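Long-range contacts in bacterial bifunctional deaminase-reductase C-terminal domain-containing protein (Corynebacterium diphtheriae, PDB 2P4G), which probably acts as an NADP-dependent pyrimidine reductase, perhaps reducing 5-amino-6-(5-phosphoribosylamino)uracil in riboflavin biosynthesis: residues Asp74-Ala80 against Pro110-Ser116; Cys107-Lys111 against Pro133-Ser137. All coordinates share one frame; numbering follows the deposited sequence.

Interaction 1: residues Asp74-Ala80 against Pro110-Ser116; sequences DAIVVGA and PKLTLLS. With EDO (1,2-ethanediol), chain H.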
loop_
_atom_site.group_PDB
_atom_site.type_symbol
_atom_site.label_atom_id
_atom_site.label_comp_id
_atom_site.label_asym_id
_atom_site.label_seq_id
_atom_site.Cartn_x
_atom_site.Cartn_y
_atom_site.Cartn_z
ATOM N N ASP A 74 11.999 -23.924 -5.761
ATOM C CA ASP A 74 11.895 -25.136 -6.559
ATOM C C ASP A 74 10.896 -24.969 -7.691
ATOM O O ASP A 74 11.027 -25.597 -8.754
ATOM C CB ASP A 74 11.462 -26.269 -5.650
ATOM C CG ASP A 74 12.479 -26.546 -4.572
ATOM O OD1 ASP A 74 13.662 -26.595 -4.932
ATOM O OD2 ASP A 74 12.116 -26.714 -3.386
ATOM N N ALA A 75 9.881 -24.138 -7.451
ATOM C CA ALA A 75 8.865 -23.810 -8.479
ATOM C C ALA A 75 8.410 -22.372 -8.355
ATOM O O ALA A 75 8.466 -21.766 -7.279
ATOM C CB ALA A 75 7.656 -24.732 -8.364
ATOM N N ILE A 76 7.954 -21.840 -9.471
ATOM C CA ILE A 76 7.403 -20.500 -9.551
ATOM C C ILE A 76 5.968 -20.706 -10.004
ATOM O O ILE A 76 5.710 -21.451 -10.949
ATOM C CB ILE A 76 8.165 -19.659 -10.603
ATOM C CG1 ILE A 76 9.636 -19.503 -10.202
ATOM C CG2 ILE A 76 7.544 -18.300 -10.813
ATOM C CD1 ILE A 76 10.559 -19.211 -11.372
ATOM N N VAL A 77 5.035 -20.070 -9.312
ATOM C CA VAL A 77 3.640 -20.089 -9.686
ATOM C C VAL A 77 3.249 -18.665 -10.028
ATOM O O VAL A 77 3.503 -17.731 -9.265
ATOM C CB VAL A 77 2.776 -20.637 -8.542
ATOM C CG1 VAL A 77 1.305 -20.426 -8.822
ATOM C CG2 VAL A 77 3.100 -22.130 -8.298
ATOM N N VAL A 78 2.672 -18.500 -11.206
ATOM C CA VAL A 78 2.280 -17.184 -11.690
ATOM C C VAL A 78 1.073 -17.348 -12.628
ATOM O O VAL A 78 0.969 -18.334 -13.346
ATOM C CB VAL A 78 3.476 -16.460 -12.387
ATOM C CG1 VAL A 78 3.858 -17.173 -13.681
ATOM C CG2 VAL A 78 3.166 -14.971 -12.643
ATOM N N GLY A 79 0.150 -16.392 -12.592
ATOM C CA GLY A 79 -0.970 -16.388 -13.520
ATOM C C GLY A 79 -0.464 -16.109 -14.926
ATOM O O GLY A 79 0.390 -15.251 -15.143
ATOM N N ALA A 80 -0.994 -16.835 -15.896
ATOM C CA ALA A 80 -0.541 -16.717 -17.278
ATOM C C ALA A 80 -0.562 -15.259 -17.808
ATOM O O ALA A 80 0.344 -14.848 -18.536
ATOM C CB ALA A 80 -1.375 -17.640 -18.174
ATOM N N PRO A 110 14.258 -23.505 -11.211
ATOM C CA PRO A 110 12.924 -23.827 -10.725
ATOM C C PRO A 110 11.936 -24.057 -11.865
ATOM O O PRO A 110 12.092 -23.503 -12.941
ATOM C CB PRO A 110 12.521 -22.562 -9.945
ATOM C CG PRO A 110 13.324 -21.478 -10.575
ATOM C CD PRO A 110 14.634 -22.109 -10.923
ATOM N N LYS A 111 10.911 -24.855 -11.599
ATOM C CA LYS A 111 9.876 -25.145 -12.567
ATOM C C LYS A 111 8.924 -23.978 -12.639
ATOM O O LYS A 111 8.307 -23.592 -11.639
ATOM C CB LYS A 111 9.095 -26.411 -12.168
ATOM C CG LYS A 111 8.098 -26.918 -13.209
ATOM C CD LYS A 111 8.820 -27.460 -14.419
ATOM C CE LYS A 111 7.887 -28.066 -15.474
ATOM N NZ LYS A 111 8.680 -28.544 -16.654
ATOM N N LEU A 112 8.777 -23.427 -13.833
ATOM C CA LEU A 112 7.779 -22.395 -14.067
ATOM C C LEU A 112 6.415 -23.026 -14.249
ATOM O O LEU A 112 6.225 -23.864 -15.131
ATOM C CB LEU A 112 8.139 -21.565 -15.305
ATOM C CG LEU A 112 7.251 -20.390 -15.661
ATOM C CD1 LEU A 112 7.173 -19.352 -14.509
ATOM C CD2 LEU A 112 7.763 -19.763 -16.958
ATOM N N THR A 113 5.468 -22.579 -13.430
ATOM C CA THR A 113 4.097 -23.102 -13.394
ATOM C C THR A 113 3.114 -21.975 -13.689
ATOM O O THR A 113 3.077 -20.951 -12.988
ATOM C CB THR A 113 3.767 -23.745 -12.017
ATOM O OG1 THR A 113 4.780 -24.696 -11.701
ATOM C CG2 THR A 113 2.391 -24.446 -12.015
ATOM N N LEU A 114 2.346 -22.168 -14.756
ATOM C CA LEU A 114 1.495 -21.120 -15.290
ATOM C C LEU A 114 0.070 -21.513 -15.102
ATOM O O LEU A 114 -0.334 -22.620 -15.504
ATOM C CB LEU A 114 1.751 -20.928 -16.784
ATOM C CG LEU A 114 3.152 -20.489 -17.194
ATOM C CD1 LEU A 114 3.219 -20.449 -18.739
ATOM C CD2 LEU A 114 3.525 -19.109 -16.572
ATOM N N LEU A 115 -0.680 -20.629 -14.446
ATOM C CA LEU A 115 -2.088 -20.833 -14.190
ATOM C C LEU A 115 -2.895 -20.122 -15.270
ATOM O O LEU A 115 -2.801 -18.904 -15.441
ATOM C CB LEU A 115 -2.444 -20.255 -12.821
ATOM C CG LEU A 115 -1.620 -20.727 -11.624
ATOM C CD1 LEU A 115 -2.194 -20.139 -10.336
ATOM C CD2 LEU A 115 -1.567 -22.224 -11.528
ATOM N N SER A 116 -3.693 -20.880 -16.003
ATOM C CA SER A 116 -4.410 -20.353 -17.155
ATOM C C SER A 116 -5.746 -21.018 -17.317
ATOM O O SER A 116 -5.839 -22.204 -17.720
ATOM C CB SER A 116 -3.584 -20.583 -18.436
ATOM O OG SER A 116 -4.298 -20.121 -19.574
HETATM C C1 EDO H . 3.589 -16.096 -20.994
HETATM O O1 EDO H . 3.848 -16.378 -22.378
HETATM C C2 EDO H . 2.505 -17.057 -20.465
HETATM O O2 EDO H . 1.211 -16.458 -20.227
#
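Two neighbouring parallel strands of the central sheet, 75-79 and 111-115, pair here, with Ala-75 beside Lys-111 and Gly-79 beside Leu-115. Their axes come within 4.6 Å and their directions differ by 19°. Six backbone hydrogen bonds alternate between donor strands, from Lys-111 N to Asp-74 O at one end to Ala-80 N on Leu-115 O (2.8 Å) at the other. The donor of this last bond is already the first residue of helix 80-85, just after the N-cap Gly-79. An ethanediol, probably from the crystallisation liquor, lies at Ala-80 O and Leu-114 CD1.

Side chains sort onto two faces. On one, Val-77 CG1 lies 3.8 Å from Leu-115 CD1, while the Val-77 and Thr-113 side chains lie side by side, pointing the same way; helix 175-184 covers this face through Leu-176 and Leu-183. On the other, Ile-76 straddles two partners: its CD1 meets the Pro-110 ring at CG (3.7 Å), and its CG2 meets Leu-112 CD1 at 3.9 Å. Val-78 and Leu-114 share this face. With chi1 at 67°, Val-78 CG1 sits between the backbone N and the carbonyl carbon and presses on Leu-114 CD2 at 3.5 Å, a tight fit.

The link between these two strands carries helices 80-85 and 95-103, a beta-alpha-beta crossover as in the dihydrofolate reductase-like fold to which RibD C-terminal domains belong.

Interaction 2: residues Cys107-Lys111 against Pro133-Ser137; sequences CGLPK and PSELS. With EDO (1,2-ethanediol), chain I.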
loop_
_atom_site.group_PDB
_atom_site.type_symbol
_atom_site.label_atom_id
_atom_site.label_comp_id
_atom_site.label_asym_id
_atom_site.label_seq_id
_atom_site.Cartn_x
_atom_site.Cartn_y
_atom_site.Cartn_z
ATOM N N CYS A 107 17.838 -29.166 -8.776
ATOM C CA CYS A 107 17.684 -28.907 -10.185
ATOM C C CYS A 107 18.178 -27.493 -10.429
ATOM O O CYS A 107 17.980 -26.608 -9.592
ATOM C CB CYS A 107 16.221 -29.021 -10.604
ATOM S SG CYS A 107 15.951 -28.516 -12.357
ATOM N N GLY A 108 18.823 -27.277 -11.566
ATOM C CA GLY A 108 19.469 -25.999 -11.839
ATOM C C GLY A 108 18.518 -24.826 -11.801
ATOM O O GLY A 108 18.862 -23.768 -11.294
ATOM N N LEU A 109 17.320 -25.048 -12.341
ATOM C CA LEU A 109 16.283 -24.032 -12.479
ATOM C C LEU A 109 14.958 -24.456 -11.843
ATOM O O LEU A 109 14.551 -25.613 -11.946
ATOM C CB LEU A 109 16.034 -23.749 -13.953
ATOM C CG LEU A 109 17.241 -23.150 -14.679
ATOM C CD1 LEU A 109 17.221 -23.540 -16.140
ATOM C CD2 LEU A 109 17.303 -21.635 -14.489
ATOM N N PRO A 110 14.258 -23.505 -11.211
ATOM C CA PRO A 110 12.924 -23.827 -10.725
ATOM C C PRO A 110 11.936 -24.057 -11.865
ATOM O O PRO A 110 12.092 -23.503 -12.941
ATOM C CB PRO A 110 12.521 -22.562 -9.945
ATOM C CG PRO A 110 13.324 -21.478 -10.575
ATOM C CD PRO A 110 14.634 -22.109 -10.923
ATOM N N LYS A 111 10.911 -24.855 -11.599
ATOM C CA LYS A 111 9.876 -25.145 -12.567
ATOM C C LYS A 111 8.924 -23.978 -12.639
ATOM O O LYS A 111 8.307 -23.592 -11.639
ATOM C CB LYS A 111 9.095 -26.411 -12.168
ATOM C CG LYS A 111 8.098 -26.918 -13.209
ATOM C CD LYS A 111 8.820 -27.460 -14.419
ATOM C CE LYS A 111 7.887 -28.066 -15.474
ATOM N NZ LYS A 111 8.680 -28.544 -16.654
ATOM N N PRO A 133 14.190 -27.219 -23.917
ATOM C CA PRO A 133 14.492 -28.230 -22.925
ATOM C C PRO A 133 13.365 -28.340 -21.900
ATOM O O PRO A 133 12.752 -27.323 -21.505
ATOM C CB PRO A 133 15.784 -27.719 -22.275
ATOM C CG PRO A 133 16.400 -26.846 -23.309
ATOM C CD PRO A 133 15.253 -26.204 -24.001
ATOM N N SER A 134 13.119 -29.572 -21.466
ATOM C CA SER A 134 12.000 -29.881 -20.586
ATOM C C SER A 134 12.046 -29.129 -19.275
ATOM O O SER A 134 10.997 -28.724 -18.756
ATOM C CB SER A 134 11.977 -31.370 -20.295
ATOM O OG SER A 134 13.230 -31.774 -19.793
ATOM N N GLU A 135 13.241 -28.938 -18.720
ATOM C CA GLU A 135 13.320 -28.220 -17.460
ATOM C C GLU A 135 12.910 -26.753 -17.591
ATOM O O GLU A 135 12.593 -26.115 -16.598
ATOM C CB GLU A 135 14.696 -28.366 -16.799
ATOM C CG GLU A 135 15.847 -27.454 -17.267
ATOM C CD GLU A 135 17.066 -27.610 -16.346
ATOM O OE1 GLU A 135 16.845 -27.758 -15.115
ATOM O OE2 GLU A 135 18.231 -27.588 -16.819
ATOM N N LEU A 136 12.909 -26.232 -18.820
ATOM C CA LEU A 136 12.490 -24.860 -19.087
ATOM C C LEU A 136 11.017 -24.800 -19.521
ATOM O O LEU A 136 10.417 -23.727 -19.513
ATOM C CB LEU A 136 13.410 -24.245 -20.152
ATOM C CG LEU A 136 14.876 -24.109 -19.702
ATOM C CD1 LEU A 136 15.751 -23.766 -20.860
ATOM C CD2 LEU A 136 15.039 -23.090 -18.540
ATOM N N SER A 137 10.445 -25.950 -19.899
ATOM C CA SER A 137 9.037 -26.039 -20.274
ATOM C C SER A 137 8.110 -25.778 -19.062
ATOM O O SER A 137 8.331 -26.311 -17.983
ATOM C CB SER A 137 8.747 -27.429 -20.882
ATOM O OG SER A 137 7.487 -27.477 -21.540
HETATM C C1 EDO I . 12.110 -27.960 -13.821
HETATM O O1 EDO I . 13.069 -26.893 -13.808
HETATM C C2 EDO I . 12.649 -29.270 -13.243
HETATM O O2 EDO I . 12.113 -29.546 -11.925
HETATM O O HOH W 1 11.396 -23.828 -15.659
#
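Leu-109, in the loop before strand 111-115, and Lys-111, the first residue of that strand, reach toward the bend at Pro-133 to Ser-137, one with a methyl and the other with a charged end. The lysine chain bends once, at chi2 (69°), and is extended beyond; this carries its ammonium to the carbonyl of Ser-137. There NZ donates to Ser-137 O at 2.6 Å. The donor stands somewhat out of the carbonyl plane, tilted by 27°. Ser-134 O lies 3.1 Å from the same Lys-111 NZ.

Leu-109 meets the bend elsewhere, at Glu-135 and Leu-136. Its CD1 meets Leu-136 CD2 at 3.3 Å, closer than carbons usually come, and the two side chains slant across each other. The Glu-135 side chain instead runs at about a right angle to that of Leu-109, with its carboxylate carbon CD 4.1 Å from Leu-109 CD1. Leu-93, from another loop, also touches Leu-109.

Between these side chains the backbones are joined by a water, which donates to Pro-110 O (2.8 Å) and Glu-135 O (2.7 Å). An ethanediol, probably from the crystallisation liquor, rests against the lysine shaft, its C1 3.4 Å from Lys-111 CD, and places its O1 near Leu-109 O and Glu-135 O.

Within the bend, Leu-136 N bonds back to Pro-133 O. Because a main-chain carbonyl holds the ammonium, that link does not depend on the charge of a partner side chain, while the water ties together two acceptors that could not bond to each other.

How the interactions relate
Pro-110 and Lys-111 belong to both contacts, whose centres lie 11 Å apart. Interaction 1 is buried, centred about 6 Å from the middle of the chain, whereas interaction 2 is at the surface, about 15 Å from it. Lys-111 divides its work: its backbone enters the sheet beside strand 75-79, while its ammonium turns to the loop that precedes strand 139-143, the next strand across. Pro-110 likewise offers its ring to interaction 1 and its carbonyl to the water of interaction 2. The principle illustrated is that the residues at the entrance to a strand can serve sheet and surface loop together. Each contact carries its own ethanediol, neither of which establishes a substrate site.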